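Local coordinates for protein phosphatase 2C (Toxoplasma gondii, PDB 3D8K) that probably catalyses the manganese-dependent removal of phosphate from phosphoserine and phosphothreonine residues of proteins, at residues Ser20-Pro25 and Glu39-Gly44; Gln205-Val210 and Gln245-Ala250; Val124-Val129 and Phe258-Asp263. All coordinates share one frame; numbering follows the deposited sequence.

Contact 1: residues Ser20-Pro25 and Glu39-Gly44; sequences SRNRRP and EGMLRG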
loop_
_atom_site.group_PDB
_atom_site.type_symbol
_atom_site.label_atom_id
_atom_site.label_comp_id
_atom_site.label_asym_id
_atom_site.label_seq_id
_atom_site.Cartn_x
_atom_site.Cartn_y
_atom_site.Cartn_z
ATOM N N SER C 20 -6.211 7.020 3.854
ATOM C CA SER C 20 -7.670 6.939 3.754
ATOM C C SER C 20 -8.536 8.089 4.248
ATOM O O SER C 20 -9.741 8.082 4.017
ATOM C CB SER C 20 -8.162 5.667 4.448
ATOM O OG SER C 20 -9.578 5.644 4.506
ATOM N N ARG C 21 -7.958 9.071 4.924
ATOM C CA ARG C 21 -8.785 10.141 5.442
ATOM C C ARG C 21 -8.212 11.534 5.357
ATOM O O ARG C 21 -7.016 11.726 5.168
ATOM C CB ARG C 21 -9.122 9.849 6.886
ATOM C CG ARG C 21 -8.653 8.502 7.354
ATOM C CD ARG C 21 -8.172 8.650 8.765
ATOM N NE ARG C 21 -7.064 9.588 8.812
ATOM C CZ ARG C 21 -5.906 9.371 8.203
ATOM N NH1 ARG C 21 -5.730 8.240 7.521
ATOM N NH2 ARG C 21 -4.944 10.288 8.252
ATOM N N ASN C 22 -9.098 12.507 5.530
ATOM C CA ASN C 22 -8.746 13.912 5.478
ATOM C C ASN C 22 -9.957 14.718 5.920
ATOM O O ASN C 22 -11.032 14.174 6.134
ATOM C CB ASN C 22 -8.371 14.311 4.050
ATOM C CG ASN C 22 -9.414 13.883 3.034
ATOM O OD1 ASN C 22 -9.345 12.780 2.482
ATOM N ND2 ASN C 22 -10.398 14.747 2.792
ATOM N N ARG C 23 -9.764 16.018 6.065
ATOM C CA ARG C 23 -10.815 16.943 6.443
ATOM C C ARG C 23 -10.230 18.295 6.129
ATOM O O ARG C 23 -9.201 18.657 6.670
ATOM C CB ARG C 23 -11.161 16.839 7.936
ATOM C CG ARG C 23 -10.050 16.316 8.828
ATOM C CD ARG C 23 -10.179 14.808 8.973
ATOM N NE ARG C 23 -9.149 14.189 9.803
ATOM C CZ ARG C 23 -7.845 14.201 9.533
ATOM N NH1 ARG C 23 -7.379 14.814 8.447
ATOM N NH2 ARG C 23 -7.000 13.573 10.343
ATOM N N ARG C 24 -10.861 19.047 5.243
ATOM C CA ARG C 24 -10.324 20.349 4.910
ATOM C C ARG C 24 -11.261 21.488 5.220
ATOM O O ARG C 24 -12.157 21.796 4.446
ATOM C CB ARG C 24 -9.935 20.386 3.442
ATOM C CG ARG C 24 -8.793 19.455 3.138
ATOM C CD ARG C 24 -9.101 18.587 1.953
ATOM N NE ARG C 24 -8.103 17.541 1.832
ATOM C CZ ARG C 24 -6.801 17.775 1.843
ATOM N NH1 ARG C 24 -6.359 19.018 1.967
ATOM N NH2 ARG C 24 -5.945 16.770 1.734
ATOM N N PRO C 25 -11.100 22.101 6.395
ATOM C CA PRO C 25 -11.962 23.220 6.760
ATOM C C PRO C 25 -11.499 24.501 6.079
ATOM O O PRO C 25 -10.320 24.666 5.792
ATOM C CB PRO C 25 -11.795 23.298 8.285
ATOM C CG PRO C 25 -11.542 21.893 8.676
ATOM C CD PRO C 25 -10.552 21.468 7.610
ATOM N N GLU C 39 -14.732 19.208 2.527
ATOM C CA GLU C 39 -14.674 17.806 2.153
ATOM C C GLU C 39 -13.864 16.994 3.157
ATOM O O GLU C 39 -12.869 17.473 3.696
ATOM C CB GLU C 39 -14.050 17.670 0.761
ATOM C CG GLU C 39 -13.515 16.276 0.451
ATOM C CD GLU C 39 -14.283 15.572 -0.640
ATOM O OE1 GLU C 39 -15.467 15.257 -0.409
ATOM O OE2 GLU C 39 -13.701 15.333 -1.722
ATOM N N GLY C 40 -14.300 15.764 3.391
ATOM C CA GLY C 40 -13.622 14.869 4.310
ATOM C C GLY C 40 -13.860 13.441 3.847
ATOM O O GLY C 40 -14.777 13.199 3.048
HETATM N N MSE C 41 -13.054 12.501 4.336
HETATM C CA MSE C 41 -13.187 11.097 3.962
HETATM C C MSE C 41 -13.013 10.172 5.173
HETATM O O MSE C 41 -11.910 10.010 5.690
HETATM C CB MSE C 41 -12.146 10.755 2.897
HETATM C CG MSE C 41 -12.218 9.335 2.374
HETATM SE SE MSE C 41 -10.715 9.011 1.122
HETATM C CE MSE C 41 -10.937 7.038 0.957
ATOM N N LEU C 42 -14.105 9.581 5.635
ATOM C CA LEU C 42 -14.048 8.671 6.777
ATOM C C LEU C 42 -13.221 7.480 6.338
ATOM O O LEU C 42 -13.399 6.993 5.214
ATOM C CB LEU C 42 -15.445 8.177 7.138
ATOM C CG LEU C 42 -16.549 9.206 7.352
ATOM C CD1 LEU C 42 -17.892 8.480 7.501
ATOM C CD2 LEU C 42 -16.208 10.072 8.569
ATOM N N ARG C 43 -12.335 6.988 7.198
ATOM C CA ARG C 43 -11.533 5.850 6.787
ATOM C C ARG C 43 -12.399 4.624 6.606
ATOM O O ARG C 43 -13.448 4.485 7.238
ATOM C CB ARG C 43 -10.392 5.572 7.772
ATOM C CG ARG C 43 -10.781 5.145 9.164
ATOM C CD ARG C 43 -9.545 5.127 10.066
ATOM N NE ARG C 43 -9.161 6.462 10.532
ATOM C CZ ARG C 43 -7.944 6.791 10.975
ATOM N NH1 ARG C 43 -6.969 5.890 11.007
ATOM N NH2 ARG C 43 -7.707 8.022 11.407
ATOM N N GLY C 44 -11.962 3.749 5.710
ATOM C CA GLY C 44 -12.700 2.534 5.430
ATOM C C GLY C 44 -13.995 2.830 4.709
ATOM O O GLY C 44 -14.927 2.036 4.772
#
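E39 meets R24 through the backbone: its carbonyl O accepts the R24 N-H, with R24 N 3.0 Å from E39 O. The E39 side chain turns to other neighbours, touching R49 and H51 of strand 48-55. At G40 the chains come near each other, G40 CA lying 4.1 Å from R23 CA in an antiparallel non-hydrogen-bonded pair. That pair, with segment axes 4.6 Å apart and running at 166°, marks the paired arms of the beta hairpin formed by strands 22-26 and 35-41, the former being an outermost strand of a six-stranded antiparallel sheet. M41, a selenomethionine, gives its N-H to N22 O (M41 N to N22 O 3.2 Å). The M41 side chain crosses N22 obliquely, its CB 3.5 Å from N22 OD1. CG stands anti to the backbone N (chi1 -177°), and the extended chain beyond it passes S20 O with CG, SE and CE in turn. Further on, R43 CB sits 3.4 Å from S20 OG, and the R43 chain runs beside that of R21, pointing the same way. The exact spacing and orientation of these like-charged ends are doubtful; R21 NH1 is hydrogen-bonded to T19 OG1. G44 gives its N-H to the S20 hydroxyl, with G44 N 3.3 Å from S20 OG.

Contact 2: residues Gln205-Val210 and Gln245-Ala250; sequences QAAGGV and QDLVSA. With SO4 (sulfate ion), chain G.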
loop_
_atom_site.group_PDB
_atom_site.type_symbol
_atom_site.label_atom_id
_atom_site.label_comp_id
_atom_site.label_asym_id
_atom_site.label_seq_id
_atom_site.Cartn_x
_atom_site.Cartn_y
_atom_site.Cartn_z
ATOM N N GLN C 205 -42.134 25.492 23.282
ATOM C CA GLN C 205 -43.132 26.101 24.152
ATOM C C GLN C 205 -43.886 25.136 25.051
ATOM O O GLN C 205 -44.386 25.513 26.114
ATOM C CB GLN C 205 -44.093 26.960 23.319
ATOM C CG GLN C 205 -43.479 28.344 23.027
ATOM C CD GLN C 205 -44.321 29.238 22.127
ATOM O OE1 GLN C 205 -44.101 30.445 22.065
ATOM N NE2 GLN C 205 -45.267 28.649 21.418
ATOM N N ALA C 206 -43.944 23.880 24.640
ATOM C CA ALA C 206 -44.634 22.883 25.434
ATOM C C ALA C 206 -43.645 22.357 26.455
ATOM O O ALA C 206 -44.025 21.719 27.431
ATOM C CB ALA C 206 -45.130 21.752 24.545
ATOM N N ALA C 207 -42.368 22.631 26.227
ATOM C CA ALA C 207 -41.334 22.163 27.138
ATOM C C ALA C 207 -41.090 23.169 28.263
ATOM O O ALA C 207 -40.338 22.895 29.197
ATOM C CB ALA C 207 -40.050 21.903 26.366
ATOM N N GLY C 208 -41.727 24.334 28.161
ATOM C CA GLY C 208 -41.575 25.359 29.172
ATOM C C GLY C 208 -40.723 26.549 28.785
ATOM O O GLY C 208 -40.806 27.599 29.406
ATOM N N GLY C 209 -39.898 26.398 27.761
ATOM C CA GLY C 209 -39.056 27.509 27.354
ATOM C C GLY C 209 -39.870 28.626 26.734
ATOM O O GLY C 209 -40.919 28.366 26.159
ATOM N N VAL C 210 -39.407 29.866 26.824
ATOM C CA VAL C 210 -40.183 30.947 26.244
ATOM C C VAL C 210 -39.397 31.820 25.271
ATOM O O VAL C 210 -38.243 32.195 25.527
ATOM C CB VAL C 210 -40.846 31.857 27.365
ATOM C CG1 VAL C 210 -40.808 31.158 28.697
ATOM C CG2 VAL C 210 -40.185 33.202 27.449
ATOM N N GLN C 245 -36.165 18.508 29.980
ATOM C CA GLN C 245 -36.493 18.505 28.567
ATOM C C GLN C 245 -35.543 19.489 27.921
ATOM O O GLN C 245 -35.408 20.609 28.402
ATOM C CB GLN C 245 -37.915 19.005 28.358
ATOM C CG GLN C 245 -38.590 18.425 27.157
ATOM C CD GLN C 245 -39.446 17.245 27.532
ATOM O OE1 GLN C 245 -39.165 16.105 27.153
ATOM N NE2 GLN C 245 -40.503 17.510 28.299
ATOM N N ASP C 246 -34.873 19.084 26.849
ATOM C CA ASP C 246 -33.965 19.999 26.173
ATOM C C ASP C 246 -34.783 21.055 25.457
ATOM O O ASP C 246 -35.534 20.737 24.547
ATOM C CB ASP C 246 -33.108 19.254 25.148
ATOM C CG ASP C 246 -31.929 18.529 25.785
ATOM O OD1 ASP C 246 -31.186 17.827 25.060
ATOM O OD2 ASP C 246 -31.744 18.669 27.009
ATOM N N LEU C 247 -34.669 22.308 25.875
ATOM C CA LEU C 247 -35.412 23.354 25.193
ATOM C C LEU C 247 -34.718 23.502 23.838
ATOM O O LEU C 247 -35.362 23.486 22.798
ATOM C CB LEU C 247 -35.375 24.660 25.990
ATOM C CG LEU C 247 -35.991 24.606 27.399
ATOM C CD1 LEU C 247 -35.932 25.983 28.035
ATOM C CD2 LEU C 247 -37.435 24.122 27.340
ATOM N N VAL C 248 -33.398 23.629 23.860
ATOM C CA VAL C 248 -32.633 23.715 22.625
ATOM C C VAL C 248 -32.060 22.324 22.359
ATOM O O VAL C 248 -31.042 21.943 22.924
ATOM C CB VAL C 248 -31.456 24.709 22.732
ATOM C CG1 VAL C 248 -30.546 24.553 21.512
ATOM C CG2 VAL C 248 -31.975 26.137 22.833
ATOM N N SER C 249 -32.718 21.567 21.495
ATOM C CA SER C 249 -32.273 20.217 21.183
ATOM C C SER C 249 -30.965 20.180 20.382
ATOM O O SER C 249 -30.602 21.141 19.696
ATOM C CB SER C 249 -33.378 19.492 20.409
ATOM O OG SER C 249 -33.016 18.154 20.122
ATOM N N ALA C 250 -30.248 19.069 20.499
ATOM C CA ALA C 250 -29.014 18.862 19.744
ATOM C C ALA C 250 -29.229 17.556 18.963
ATOM O O ALA C 250 -28.294 16.928 18.472
ATOM C CB ALA C 250 -27.819 18.751 20.673
HETATM S S SO4 G . -48.039 28.895 18.487
HETATM O O1 SO4 G . -48.211 28.763 19.939
HETATM O O2 SO4 G . -49.372 28.981 17.849
HETATM O O3 SO4 G . -47.280 30.114 18.193
HETATM O O4 SO4 G . -47.321 27.713 17.985
#
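L247 packs against A207 and G209, where the chain leaves the end of a helix. The CB of L247 stands back from the other segment; chi1 of -61° sets CG anti to its own carbonyl carbon and beside the backbone N, and the two methyls beyond it do the touching. CD1 lies 3.5 Å from G209 CA, a close approach that the absence of a side chain on G209 permits. CD2 reaches both partners, 3.4 Å from G209 N and 3.6 Å from A207 CB. The branched tip therefore spans the bend at G208, the first residue to depart from helical angles, with a positive phi of 106°. The A207 methyl is also touched by the aliphatic part of Q245, whose CG is 3.9 Å from A207 CB. Every one of these contacts is van der Waals packing. Q205, two residues before A207, faces away and makes a weak hydrogen bond from NE2 to sulfate O1 at 3.3 Å; R201 holds the same ion, which probably came from the crystallisation liquor. The arrangement is consistent with the flap region of PP2C enzymes. It joins the C-terminal end of helix 198-206 to the loop before strand 253-259: R203 of the helix hydrogen-bonds L247 O, while L220 of strand 217-220 touches the L247 side chain.

Contact 3: residues Val124-Val129 and Phe258-Asp263; sequences VGRQIV and FAYPGD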
loop_
_atom_site.group_PDB
_atom_site.type_symbol
_atom_site.label_atom_id
_atom_site.label_comp_id
_atom_site.label_asym_id
_atom_site.label_seq_id
_atom_site.Cartn_x
_atom_site.Cartn_y
_atom_site.Cartn_z
ATOM N N VAL C 124 -40.670 9.066 -1.631
ATOM C CA VAL C 124 -41.614 10.158 -1.772
ATOM C C VAL C 124 -40.892 11.198 -2.616
ATOM O O VAL C 124 -40.085 11.988 -2.100
ATOM C CB VAL C 124 -41.970 10.834 -0.431
ATOM C CG1 VAL C 124 -42.937 11.985 -0.679
ATOM C CG2 VAL C 124 -42.582 9.838 0.512
ATOM N N GLY C 125 -41.187 11.179 -3.911
ATOM C CA GLY C 125 -40.588 12.124 -4.833
ATOM C C GLY C 125 -39.193 12.578 -4.463
ATOM O O GLY C 125 -39.000 13.716 -4.008
ATOM N N ARG C 126 -38.230 11.680 -4.644
ATOM C CA ARG C 126 -36.816 11.953 -4.374
ATOM C C ARG C 126 -36.338 11.648 -2.961
ATOM O O ARG C 126 -35.194 11.263 -2.773
ATOM C CB ARG C 126 -36.454 13.405 -4.731
ATOM C CG ARG C 126 -35.272 13.560 -5.686
ATOM C CD ARG C 126 -35.496 12.820 -6.990
ATOM N NE ARG C 126 -34.351 12.937 -7.891
ATOM C CZ ARG C 126 -34.233 13.862 -8.836
ATOM N NH1 ARG C 126 -35.192 14.756 -9.016
ATOM N NH2 ARG C 126 -33.154 13.896 -9.599
ATOM N N GLN C 127 -37.193 11.807 -1.963
ATOM C CA GLN C 127 -36.762 11.515 -0.606
ATOM C C GLN C 127 -36.916 10.039 -0.364
ATOM O O GLN C 127 -37.901 9.447 -0.747
ATOM C CB GLN C 127 -37.595 12.272 0.422
ATOM C CG GLN C 127 -36.859 12.466 1.761
ATOM C CD GLN C 127 -37.612 13.355 2.754
ATOM O OE1 GLN C 127 -38.356 14.268 2.371
ATOM N NE2 GLN C 127 -37.396 13.104 4.035
ATOM N N ILE C 128 -35.930 9.435 0.267
ATOM C CA ILE C 128 -36.007 8.021 0.553
ATOM C C ILE C 128 -36.608 7.831 1.940
ATOM O O ILE C 128 -36.074 8.324 2.943
ATOM C CB ILE C 128 -34.606 7.386 0.472
ATOM C CG1 ILE C 128 -34.106 7.469 -0.975
ATOM C CG2 ILE C 128 -34.642 5.958 0.983
ATOM C CD1 ILE C 128 -32.708 6.991 -1.173
ATOM N N VAL C 129 -37.747 7.151 1.992
ATOM C CA VAL C 129 -38.403 6.889 3.267
ATOM C C VAL C 129 -37.620 5.779 3.953
ATOM O O VAL C 129 -37.288 4.765 3.343
ATOM C CB VAL C 129 -39.881 6.454 3.073
ATOM C CG1 VAL C 129 -40.508 6.113 4.416
ATOM C CG2 VAL C 129 -40.665 7.568 2.401
ATOM N N PHE C 258 -31.905 10.585 -2.968
ATOM C CA PHE C 258 -30.990 10.071 -3.977
ATOM C C PHE C 258 -30.942 11.134 -5.059
ATOM O O PHE C 258 -31.885 11.899 -5.220
ATOM C CB PHE C 258 -31.466 8.748 -4.569
ATOM C CG PHE C 258 -32.705 8.864 -5.377
ATOM C CD1 PHE C 258 -33.926 9.114 -4.770
ATOM C CD2 PHE C 258 -32.655 8.739 -6.754
ATOM C CE1 PHE C 258 -35.081 9.242 -5.524
ATOM C CE2 PHE C 258 -33.805 8.867 -7.525
ATOM C CZ PHE C 258 -35.026 9.118 -6.905
ATOM N N ALA C 259 -29.834 11.197 -5.781
ATOM C CA ALA C 259 -29.671 12.174 -6.839
ATOM C C ALA C 259 -29.039 11.480 -8.006
ATOM O O ALA C 259 -28.190 10.614 -7.839
ATOM C CB ALA C 259 -28.781 13.293 -6.390
ATOM N N TYR C 260 -29.456 11.876 -9.199
ATOM C CA TYR C 260 -28.940 11.289 -10.418
ATOM C C TYR C 260 -27.656 12.010 -10.779
ATOM O O TYR C 260 -27.448 13.140 -10.348
ATOM C CB TYR C 260 -29.976 11.461 -11.533
ATOM C CG TYR C 260 -31.251 10.648 -11.364
ATOM C CD1 TYR C 260 -31.213 9.260 -11.363
ATOM C CD2 TYR C 260 -32.504 11.272 -11.259
ATOM C CE1 TYR C 260 -32.381 8.502 -11.263
ATOM C CE2 TYR C 260 -33.683 10.525 -11.162
ATOM C CZ TYR C 260 -33.615 9.133 -11.167
ATOM O OH TYR C 260 -34.775 8.357 -11.098
ATOM N N PRO C 261 -26.752 11.356 -11.533
ATOM C CA PRO C 261 -25.507 12.029 -11.918
ATOM C C PRO C 261 -25.927 13.235 -12.752
ATOM O O PRO C 261 -26.884 13.157 -13.526
ATOM C CB PRO C 261 -24.787 10.975 -12.736
ATOM C CG PRO C 261 -25.177 9.729 -12.063
ATOM C CD PRO C 261 -26.661 9.915 -11.812
ATOM N N GLY C 262 -25.236 14.351 -12.581
ATOM C CA GLY C 262 -25.616 15.540 -13.305
ATOM C C GLY C 262 -26.278 16.495 -12.338
ATOM O O GLY C 262 -26.397 17.684 -12.626
ATOM N N ASP C 263 -26.717 15.978 -11.188
ATOM C CA ASP C 263 -27.343 16.820 -10.166
ATOM C C ASP C 263 -26.267 17.536 -9.324
ATOM O O ASP C 263 -25.093 17.155 -9.344
ATOM C CB ASP C 263 -28.259 15.994 -9.243
ATOM C CG ASP C 263 -29.528 15.482 -9.947
ATOM O OD1 ASP C 263 -30.001 16.129 -10.899
ATOM O OD2 ASP C 263 -30.067 14.436 -9.529
#
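The tight turn of the beta hairpin 120-124/127-129 rests here on the end of strand 253-259, R126 meeting F258, Y260 and D263 and I128 meeting F258. V124 and Q127 close the turn, with Q127 N 2.9 Å from V124 O, and both residues between them, G125 and R126, have positive phi. R126 O takes a weak hydrogen bond from F258 N at 3.4 Å. Beyond its bend at chi2 (57°), the R126 chain crosses the F258 side chain at about a right angle: R126 CD lies 3.7 Å from F258 CZ and NE stands over one face of the ring, though the guanidinium is far enough off for at most a weak cation-pi attraction. I128 adds an apolar contact, its CD1 4.0 Å from F258 CB. Strand 253-259 is an outermost strand of the six-stranded sheet, and the type II turn from Y260 to D263 carries the chain over to strand 264-268 in the other sheet of the PP2C beta sandwich. R126 NH2 approaches the Y260 ring obliquely, 3.2 Å from Y260 CD2. R126 reaches that turn tip to tip with D263, forming a salt bridge of 3.1 Å from NH2 to D263 OD2, with the guanidinium and carboxylate planes 61° apart. The same OD2 accepts the Y260 N-H at 2.7 Å, met on its anti side and 35° out of the carboxylate plane, and so ties the carboxylate to the start of the turn. S182 OG bonds both D263 OD1 and R126 NH2, while Y260 OH is hydrogen-bonded to D158.

How the contacts relate
Contacts 1 and 3 reach the same six-stranded sheet at its two outermost strands, 22-26 and 253-259; their centres are about 24 Å apart, and their nearest atoms about 13 Å. Contact 2 joins a helix end to a loop, lying about 33 Å from contact 3 and 34 Å from contact 1 between centres, although in sequence it is nested within the loop that contact 3 closes. Burial and chemistry differ accordingly. Contact 3 is buried, and its charged pair is supported by further polar partners. Contact 1 is partly buried and depends mainly on backbone pairing. Contact 2, partly buried but farthest from the chain centre, relies on a leucine packed against an alanine and a glycine.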